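Local coordinates for phosphatidylglycerophosphatase B (Bacillus subtilis, PDB 6FMX), which dephosphorylates phosphatidylglycerophosphate to phosphatidylglycerol in the cell membrane and also hydrolyses undecaprenyl pyrophosphate to supply the lipid carrier undecaprenyl phosphate, at residues F90-W95 / H158-S163; V113-I118 / E131-F136; V121-A126 / V189-D194. All blocks are in the same frame, centred on the assembly; numbering follows the deposited sequence.

Contact 1. Residues F90-W95 / H158-S163; sequences FYRKTW and HLPFLS
Arg92 and His158 tie the end of helix 74-92 to the end of helix 139-158 on the side of the membrane assigned to the cytoplasm, and the polar part of the contact is a side chain reaching a helix-terminal carbonyl. Arg92 NE donates to His158 O at 2.9 Å. The bond is bent, with an angle of 140° at the hydrogen, and His158 O meets the edge of the guanidinium, tilted somewhat out of its plane. Arg92 CG already lies alongside the carbonyl, and the bends at chi2 and chi3 then bring CD and NE round to it. The Tyr91 ring also turns its edge to this oxygen, CE2 being 3.8 Å from His158 O. Further out, Pro160 CG lies over one face of the guanidinium, 3.7 Å from Arg92 NH2.

A CH-pi contact forms the second element. Thr94 CG2 stands over the face of the His158 imidazole, 3.7 Å from the ring centroid and displaced toward its rim. Thr94 holds OG1 trans to its own nitrogen (chi1 179°), an orientation that points the methyl at the ring. The polar ends of both residues turn to Asp96: His158 NE2 bonds its OD2, and Thr94 OG1 bonds its backbone N.

Apolar packing completes the interface. Tyr91 CD2 lies 4.1 Å from Leu159 CD1, the two side chains crossing at a slant. Tyr91 CE2 also packs against Pro160 CD at 4.2 Å.

This is structural packing far from the phosphatase site. Its chemistry implies two ties: one side-chain-to-backbone bond joins the ends of helices 74-92 and 139-158, while the buried His158, its ring against a threonine methyl, links the latter end to the turn 93-95 and, through Asp96, to the start of helix 96-118.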
# COMPACT_ATOMS: atom_id res chain seq x y z
N PHE A 90 -16.74 15.81 -11.85
CA PHE A 90 -17.05 16.64 -13.01
C PHE A 90 -17.35 15.79 -14.24
O PHE A 90 -18.26 16.10 -15.01
CB PHE A 90 -15.90 17.60 -13.30
CG PHE A 90 -15.83 18.74 -12.34
CD1 PHE A 90 -16.83 19.69 -12.30
CD2 PHE A 90 -14.75 18.87 -11.48
CE1 PHE A 90 -16.76 20.75 -11.42
CE2 PHE A 90 -14.68 19.92 -10.60
CZ PHE A 90 -15.68 20.86 -10.56
N TYR A 91 -16.61 14.70 -14.42
CA TYR A 91 -16.75 13.92 -15.64
C TYR A 91 -18.05 13.11 -15.65
O TYR A 91 -18.76 13.07 -16.66
CB TYR A 91 -15.54 13.00 -15.81
CG TYR A 91 -15.49 12.28 -17.14
CD1 TYR A 91 -15.28 12.98 -18.32
CD2 TYR A 91 -15.63 10.90 -17.21
CE1 TYR A 91 -15.23 12.32 -19.54
CE2 TYR A 91 -15.58 10.24 -18.42
CZ TYR A 91 -15.38 10.95 -19.58
OH TYR A 91 -15.33 10.28 -20.78
N ARG A 92 -18.38 12.46 -14.53
CA ARG A 92 -19.51 11.54 -14.49
C ARG A 92 -20.52 11.83 -13.40
O ARG A 92 -21.48 11.06 -13.26
CB ARG A 92 -19.01 10.10 -14.34
CG ARG A 92 -18.28 9.55 -15.55
CD ARG A 92 -19.24 8.90 -16.55
NE ARG A 92 -18.95 7.47 -16.71
CZ ARG A 92 -19.70 6.62 -17.39
NH1 ARG A 92 -20.80 7.04 -18.01
NH2 ARG A 92 -19.35 5.34 -17.46
N LYS A 93 -20.35 12.90 -12.62
CA LYS A 93 -21.26 13.25 -11.53
C LYS A 93 -21.30 12.19 -10.44
O LYS A 93 -22.30 12.08 -9.71
CB LYS A 93 -22.68 13.53 -12.06
N THR A 94 -20.24 11.40 -10.30
CA THR A 94 -20.18 10.39 -9.26
C THR A 94 -19.58 10.95 -7.98
O THR A 94 -18.75 11.86 -8.00
CB THR A 94 -19.36 9.18 -9.71
OG1 THR A 94 -19.32 8.22 -8.64
CG2 THR A 94 -17.94 9.60 -10.06
N TRP A 95 -20.02 10.40 -6.85
CA TRP A 95 -19.46 10.76 -5.56
C TRP A 95 -18.50 9.69 -5.05
O TRP A 95 -18.13 9.71 -3.87
CB TRP A 95 -20.59 10.99 -4.54
CG TRP A 95 -21.36 12.24 -4.81
CD1 TRP A 95 -22.09 12.54 -5.93
CD2 TRP A 95 -21.47 13.39 -3.96
NE1 TRP A 95 -22.66 13.79 -5.82
CE2 TRP A 95 -22.28 14.33 -4.61
CE3 TRP A 95 -20.96 13.70 -2.69
CZ2 TRP A 95 -22.60 15.57 -4.06
CZ3 TRP A 95 -21.27 14.93 -2.14
CH2 TRP A 95 -22.08 15.85 -2.82
N HIS A 158 -15.53 4.25 -14.25
CA HIS A 158 -16.12 5.50 -14.69
C HIS A 158 -15.56 6.03 -16.01
O HIS A 158 -16.15 6.95 -16.58
CB HIS A 158 -15.93 6.58 -13.62
CG HIS A 158 -16.77 6.36 -12.39
ND1 HIS A 158 -18.14 6.21 -12.44
CD2 HIS A 158 -16.42 6.24 -11.09
CE1 HIS A 158 -18.60 6.02 -11.22
NE2 HIS A 158 -17.58 6.04 -10.38
N LEU A 159 -14.45 5.49 -16.49
CA LEU A 159 -13.85 6.00 -17.72
C LEU A 159 -14.03 4.98 -18.84
O LEU A 159 -13.25 4.02 -18.94
CB LEU A 159 -12.36 6.32 -17.52
CG LEU A 159 -11.95 7.69 -16.96
CD1 LEU A 159 -12.88 8.21 -15.88
CD2 LEU A 159 -10.52 7.63 -16.45
N PRO A 160 -15.04 5.13 -19.69
CA PRO A 160 -15.27 4.13 -20.74
C PRO A 160 -14.10 3.95 -21.69
O PRO A 160 -13.95 2.86 -22.26
CB PRO A 160 -16.52 4.66 -21.48
CG PRO A 160 -17.17 5.60 -20.49
CD PRO A 160 -16.03 6.23 -19.75
N PHE A 161 -13.24 4.96 -21.86
CA PHE A 161 -12.08 4.80 -22.71
C PHE A 161 -11.01 3.91 -22.09
O PHE A 161 -10.05 3.56 -22.78
CB PHE A 161 -11.49 6.17 -23.09
CG PHE A 161 -10.69 6.84 -21.99
CD1 PHE A 161 -9.37 6.50 -21.75
CD2 PHE A 161 -11.26 7.85 -21.23
CE1 PHE A 161 -8.64 7.13 -20.76
CE2 PHE A 161 -10.54 8.48 -20.24
CZ PHE A 161 -9.23 8.12 -20.01
N LEU A 162 -11.15 3.55 -20.81
CA LEU A 162 -10.28 2.57 -20.18
C LEU A 162 -10.81 1.15 -20.30
O LEU A 162 -10.08 0.21 -19.98
CB LEU A 162 -10.07 2.90 -18.69
CG LEU A 162 -9.23 4.14 -18.43
CD1 LEU A 162 -9.05 4.36 -16.93
CD2 LEU A 162 -7.88 4.02 -19.12
N SER A 163 -12.05 0.97 -20.75
CA SER A 163 -12.50 -0.37 -21.11
C SER A 163 -11.58 -0.92 -22.19
O SER A 163 -11.05 -0.18 -23.02
CB SER A 163 -13.95 -0.33 -21.58
OG SER A 163 -14.02 0.18 -22.90

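Contact 2. Residues V113-I118 / E131-F136; sequences VLKEWI and ESSFSF. With WO4 (tungstate(VI)ion), chain G.
Lys115, in the first phosphatase sequence motif, reaches past Ser133 and Phe134 into the tungstate pocket of this PAP2-type phosphatase. It leaves the last turns of helix 96-118, and segment 131-136, in a loop assigned to the outside, runs alongside it. Lys115 NZ donates to Ser133 OG at 2.9 Å and, weakly, to Phe134 O. It also meets tungstate O2 in a hydrogen bond modelled at 2.4 Å, shorter than is reliable, so the exact placement of the anion there is doubtful. Ser133 OG, with weaker help from Phe134 O, probably positions the ammonium. Lys115 CG lies near Phe136 O; from there the bends at chi2 (-141°) and chi3 (-95°) take the chain past Phe134 O, 3.0 Å from CD, to the anion.

A second-shell bond shapes the loop behind this serine. Ser133 N donates to Glu131 OE2, meeting the oxygen nearly in line with its C-O bond. The same carboxylate oxygen makes a salt bridge with Arg122 NE, and Arg122 NH1 is another donor to the tungstate, so Glu131 probably helps to place that arginine at the anion.

Nearer the helix end the packing turns apolar. Ile118 CD1 touches the edge of the Phe136 ring at CD1, 3.5 Å away, with the two side chains crossing on a slant. The Phe136 ring also meets Phe30 of helix 21-36. Phe134 is partly exposed, its CB and CD2 each 3.8 Å from Lys115 O.

The backbones themselves are joined by a CA-H...O contact from Lys115 CA to Phe136 O at 3.3 Å, and by one water that donates to both Lys115 O and Phe136 O.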
# COMPACT_ATOMS: atom_id res chain seq x y z
N VAL A 113 -3.04 2.22 14.37
CA VAL A 113 -3.42 1.44 15.54
C VAL A 113 -2.57 0.18 15.65
O VAL A 113 -2.09 -0.18 16.73
CB VAL A 113 -4.92 1.09 15.48
CG1 VAL A 113 -5.25 -0.01 16.49
CG2 VAL A 113 -5.76 2.34 15.75
N LEU A 114 -2.36 -0.52 14.53
CA LEU A 114 -1.54 -1.73 14.56
C LEU A 114 -0.09 -1.41 14.90
O LEU A 114 0.56 -2.17 15.64
CB LEU A 114 -1.62 -2.46 13.23
CG LEU A 114 -2.99 -3.10 12.99
CD1 LEU A 114 -3.15 -3.43 11.52
CD2 LEU A 114 -3.12 -4.34 13.85
N LYS A 115 0.44 -0.31 14.37
CA LYS A 115 1.83 0.04 14.64
C LYS A 115 2.05 0.27 16.13
O LYS A 115 3.00 -0.26 16.71
CB LYS A 115 2.23 1.28 13.85
CG LYS A 115 2.51 0.99 12.40
CD LYS A 115 3.67 1.78 11.92
CE LYS A 115 3.23 3.05 11.26
NZ LYS A 115 4.28 3.52 10.32
N GLU A 116 1.17 1.04 16.76
CA GLU A 116 1.34 1.39 18.17
C GLU A 116 1.03 0.21 19.08
O GLU A 116 1.50 0.17 20.22
CB GLU A 116 0.45 2.58 18.51
CG GLU A 116 1.01 3.90 18.01
CD GLU A 116 -0.06 4.95 17.77
OE1 GLU A 116 -1.18 4.80 18.31
OE2 GLU A 116 0.22 5.92 17.04
N TRP A 117 0.24 -0.74 18.60
CA TRP A 117 -0.02 -1.95 19.37
C TRP A 117 1.16 -2.90 19.31
O TRP A 117 1.55 -3.49 20.33
CB TRP A 117 -1.29 -2.62 18.83
CG TRP A 117 -1.58 -3.96 19.39
CD1 TRP A 117 -1.66 -4.31 20.71
CD2 TRP A 117 -1.83 -5.16 18.65
NE1 TRP A 117 -1.95 -5.65 20.83
CE2 TRP A 117 -2.06 -6.19 19.58
CE3 TRP A 117 -1.89 -5.46 17.28
CZ2 TRP A 117 -2.33 -7.50 19.19
CZ3 TRP A 117 -2.17 -6.76 16.90
CH2 TRP A 117 -2.38 -7.76 17.85
N ILE A 118 1.78 -3.03 18.14
CA ILE A 118 2.81 -4.04 17.91
C ILE A 118 4.19 -3.54 18.31
O ILE A 118 5.01 -4.29 18.85
CB ILE A 118 2.75 -4.48 16.44
CG1 ILE A 118 1.44 -5.23 16.19
CG2 ILE A 118 3.96 -5.32 16.07
CD1 ILE A 118 1.36 -5.89 14.85
N GLU A 131 12.00 8.65 9.46
CA GLU A 131 10.78 8.03 9.95
C GLU A 131 10.62 8.39 11.42
O GLU A 131 11.60 8.61 12.13
CB GLU A 131 10.80 6.50 9.76
CG GLU A 131 12.07 5.82 10.28
CD GLU A 131 12.07 5.65 11.78
OE1 GLU A 131 13.15 5.52 12.39
OE2 GLU A 131 10.95 5.64 12.36
N SER A 132 9.37 8.44 11.88
CA SER A 132 9.08 8.80 13.27
C SER A 132 8.00 7.90 13.86
O SER A 132 7.10 8.37 14.55
CB SER A 132 8.67 10.27 13.37
OG SER A 132 7.36 10.45 12.87
N SER A 133 8.09 6.60 13.60
CA SER A 133 7.07 5.67 14.08
C SER A 133 7.63 4.26 14.08
O SER A 133 8.74 4.00 13.61
CB SER A 133 5.81 5.74 13.23
OG SER A 133 6.03 5.14 11.97
N PHE A 134 6.84 3.33 14.62
CA PHE A 134 7.22 1.93 14.64
C PHE A 134 7.16 1.34 13.24
O PHE A 134 6.66 1.96 12.29
CB PHE A 134 6.34 1.16 15.62
CG PHE A 134 6.65 1.46 17.06
CD1 PHE A 134 7.90 1.19 17.57
CD2 PHE A 134 5.71 2.06 17.88
CE1 PHE A 134 8.21 1.49 18.90
CE2 PHE A 134 6.01 2.35 19.20
CZ PHE A 134 7.26 2.07 19.71
N SER A 135 7.69 0.13 13.10
CA SER A 135 8.03 -0.42 11.79
C SER A 135 6.92 -1.24 11.15
O SER A 135 6.81 -1.27 9.92
CB SER A 135 9.29 -1.28 11.91
OG SER A 135 9.97 -1.36 10.68
N PHE A 136 6.08 -1.92 11.94
CA PHE A 136 5.16 -2.93 11.41
C PHE A 136 3.71 -2.55 11.69
O PHE A 136 3.35 -2.31 12.85
CB PHE A 136 5.46 -4.32 12.04
CG PHE A 136 4.62 -5.45 11.47
CD1 PHE A 136 3.38 -5.74 12.00
CD2 PHE A 136 5.09 -6.21 10.41
CE1 PHE A 136 2.60 -6.78 11.47
CE2 PHE A 136 4.32 -7.26 9.88
CZ PHE A 136 3.08 -7.54 10.42
W WO4 G . 6.25 3.94 6.89
O1 WO4 G . 8.19 4.39 7.34
O2 WO4 G . 5.40 2.81 8.35
O3 WO4 G . 5.17 5.67 6.85
O4 WO4 G . 6.25 2.90 5.18
O HOH W 1 4.89 -1.82 14.85

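Contact 3. Residues V121-A126 / V189-D194; sequences VRPDFA and VHFVTD. With WO4 (tungstate(VI)ion), chain G.
Arg122 and His190 meet at the tungstate, the arginine lying across the histidine with guanidinium and imidazole planes 32° apart. Arg122 NH1 stands over one face of the imidazole, offset toward its rim and 3.2 Å from His190 CE1. The arginine chain turns sharply at chi2 (-101°) and is extended beyond it, which carries the guanidinium from the loop to the anion. NH1 serves two acceptors: it donates to Val189 O at 2.9 Å, approaching from above the carbonyl plane, and to tungstate O1 at a modelled 2.5 Å, a doubtfully short length. NH2 adds a weak bond to the same oxygen.

His190, the proposed nucleophile, turns its ring edge to the tungstate, with NE2 bound to tungsten at 2.6 Å. Only 2.2 Å separates His190 NE2 from tungstate O4, which makes the details of this geometry doubtful. Although the CB bond of His190 points away from 121-126, chi1 -74° turns the ring so that CE1 comes under Arg122 NH1. ND1 makes a weak hydrogen bond to Ser135 O. Asp194, inferred to stabilise this histidine for attack, has OD2 in the ring plane at its edge; OD2 also accepts from Phe191 N at 2.9 Å.

Phe191, the N-cap residue of helix 192-215, turns its ring to the proline of the opposite loop. Pro123 CG sits over the ring centre, 3.5 Å from the centroid, a clear CH-pi contact. Val121 O approaches the ring edge in its plane. The Phe125 and Phe191 side chains cross at about a right angle, Phe191 CE1 at the edge of the Phe125 ring.

The first and third motifs thus converge on the anion. The arginine's positive charge next to the imidazole and the tungstate is consistent with a site built to hold a phosphate while the histidine attacks it.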
# COMPACT_ATOMS: atom_id res chain seq x y z
N VAL A 121 10.55 -2.37 16.39
CA VAL A 121 11.67 -1.45 16.21
C VAL A 121 12.08 -1.45 14.74
O VAL A 121 12.09 -2.49 14.07
CB VAL A 121 12.83 -1.86 17.13
CG1 VAL A 121 14.05 -1.02 16.88
CG2 VAL A 121 12.43 -1.75 18.60
N ARG A 122 12.42 -0.26 14.22
CA ARG A 122 12.83 -0.10 12.84
C ARG A 122 14.19 -0.78 12.59
O ARG A 122 14.93 -1.05 13.53
CB ARG A 122 12.93 1.38 12.49
CG ARG A 122 11.62 2.12 12.57
CD ARG A 122 11.04 2.32 11.18
NE ARG A 122 9.75 2.99 11.21
CZ ARG A 122 9.11 3.41 10.13
NH1 ARG A 122 9.65 3.23 8.94
NH2 ARG A 122 7.93 4.02 10.24
N PRO A 123 14.53 -1.05 11.33
CA PRO A 123 15.84 -1.68 11.05
C PRO A 123 17.02 -0.90 11.59
O PRO A 123 17.87 -1.46 12.31
CB PRO A 123 15.85 -1.76 9.51
CG PRO A 123 14.40 -1.89 9.14
CD PRO A 123 13.67 -1.00 10.12
N ASP A 124 17.12 0.39 11.25
CA ASP A 124 18.15 1.32 11.74
C ASP A 124 19.58 0.82 11.50
O ASP A 124 20.49 1.12 12.27
CB ASP A 124 17.94 1.65 13.22
CG ASP A 124 17.09 2.89 13.39
OD1 ASP A 124 17.36 3.90 12.69
OD2 ASP A 124 16.13 2.87 14.20
N PHE A 125 19.79 0.09 10.40
CA PHE A 125 21.14 -0.19 9.93
C PHE A 125 21.65 0.91 9.02
O PHE A 125 22.81 1.33 9.15
CB PHE A 125 21.18 -1.53 9.18
CG PHE A 125 20.62 -2.67 9.97
CD1 PHE A 125 21.27 -3.12 11.10
CD2 PHE A 125 19.44 -3.29 9.58
CE1 PHE A 125 20.76 -4.17 11.85
CE2 PHE A 125 18.92 -4.34 10.32
CZ PHE A 125 19.59 -4.78 11.45
N ALA A 126 20.81 1.39 8.12
CA ALA A 126 21.26 2.28 7.07
C ALA A 126 20.10 3.02 6.43
O ALA A 126 19.94 2.96 5.20
CB ALA A 126 22.02 1.49 6.01
N VAL A 189 14.24 1.56 5.76
CA VAL A 189 13.33 2.01 6.81
C VAL A 189 12.23 1.01 7.12
O VAL A 189 11.52 1.18 8.12
CB VAL A 189 12.72 3.39 6.47
CG1 VAL A 189 13.79 4.47 6.59
CG2 VAL A 189 12.13 3.39 5.08
N HIS A 190 12.08 -0.04 6.32
CA HIS A 190 11.18 -1.11 6.67
C HIS A 190 11.87 -2.44 6.40
O HIS A 190 12.74 -2.54 5.52
CB HIS A 190 9.87 -1.05 5.87
CG HIS A 190 8.93 0.04 6.33
ND1 HIS A 190 8.34 0.04 7.57
CD2 HIS A 190 8.47 1.14 5.69
CE1 HIS A 190 7.57 1.10 7.69
NE2 HIS A 190 7.61 1.78 6.55
N PHE A 191 11.48 -3.44 7.17
CA PHE A 191 11.80 -4.82 6.84
C PHE A 191 10.83 -5.33 5.78
O PHE A 191 9.72 -4.83 5.63
CB PHE A 191 11.69 -5.71 8.08
CG PHE A 191 12.67 -5.38 9.17
CD1 PHE A 191 14.01 -5.69 9.04
CD2 PHE A 191 12.23 -4.80 10.35
CE1 PHE A 191 14.91 -5.41 10.06
CE2 PHE A 191 13.13 -4.52 11.38
CZ PHE A 191 14.46 -4.83 11.23
N VAL A 192 11.27 -6.37 5.07
CA VAL A 192 10.40 -7.00 4.08
C VAL A 192 9.07 -7.40 4.71
O VAL A 192 8.00 -7.20 4.12
CB VAL A 192 11.12 -8.20 3.43
CG1 VAL A 192 10.11 -9.21 2.86
CG2 VAL A 192 12.05 -7.72 2.35
N THR A 193 9.10 -7.96 5.92
CA THR A 193 7.85 -8.40 6.52
C THR A 193 6.94 -7.23 6.87
O THR A 193 5.71 -7.38 6.84
CB THR A 193 8.11 -9.25 7.77
OG1 THR A 193 9.04 -8.57 8.62
CG2 THR A 193 8.68 -10.60 7.37
N ASP A 194 7.50 -6.06 7.23
CA ASP A 194 6.67 -4.87 7.37
C ASP A 194 5.94 -4.57 6.07
O ASP A 194 4.77 -4.15 6.09
CB ASP A 194 7.50 -3.64 7.76
CG ASP A 194 8.31 -3.83 9.01
OD1 ASP A 194 7.88 -4.57 9.92
OD2 ASP A 194 9.38 -3.17 9.08
W WO4 G . 6.25 3.94 6.89
O1 WO4 G . 8.19 4.39 7.34
O2 WO4 G . 5.40 2.81 8.35
O3 WO4 G . 5.17 5.67 6.85
O4 WO4 G . 6.25 2.90 5.18

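Overall arrangement
Contacts 2 and 3 form one site on the side assigned to the outside, whereas contact 1 lies on the opposite side of the chain's centre, about 37 and 40 Å away between centres. Contacts 2 and 3 are about 12 Å apart between centres, both reach the tungstate, and they touch: Ser135 OG lies 2.5 Å from Asp194 OD2, and Ser133 O lies 2.8 Å from Arg122 NE, both probable hydrogen bonds. Segment 131-136 thus touches Arg122 and Asp194 directly. Ser138, Gly139, His140 and Arg184 complete the hydrogen bonding to the anion. Along the chain contact 2 is nested within the span closed by contact 1, while contacts 1 and 3 interleave.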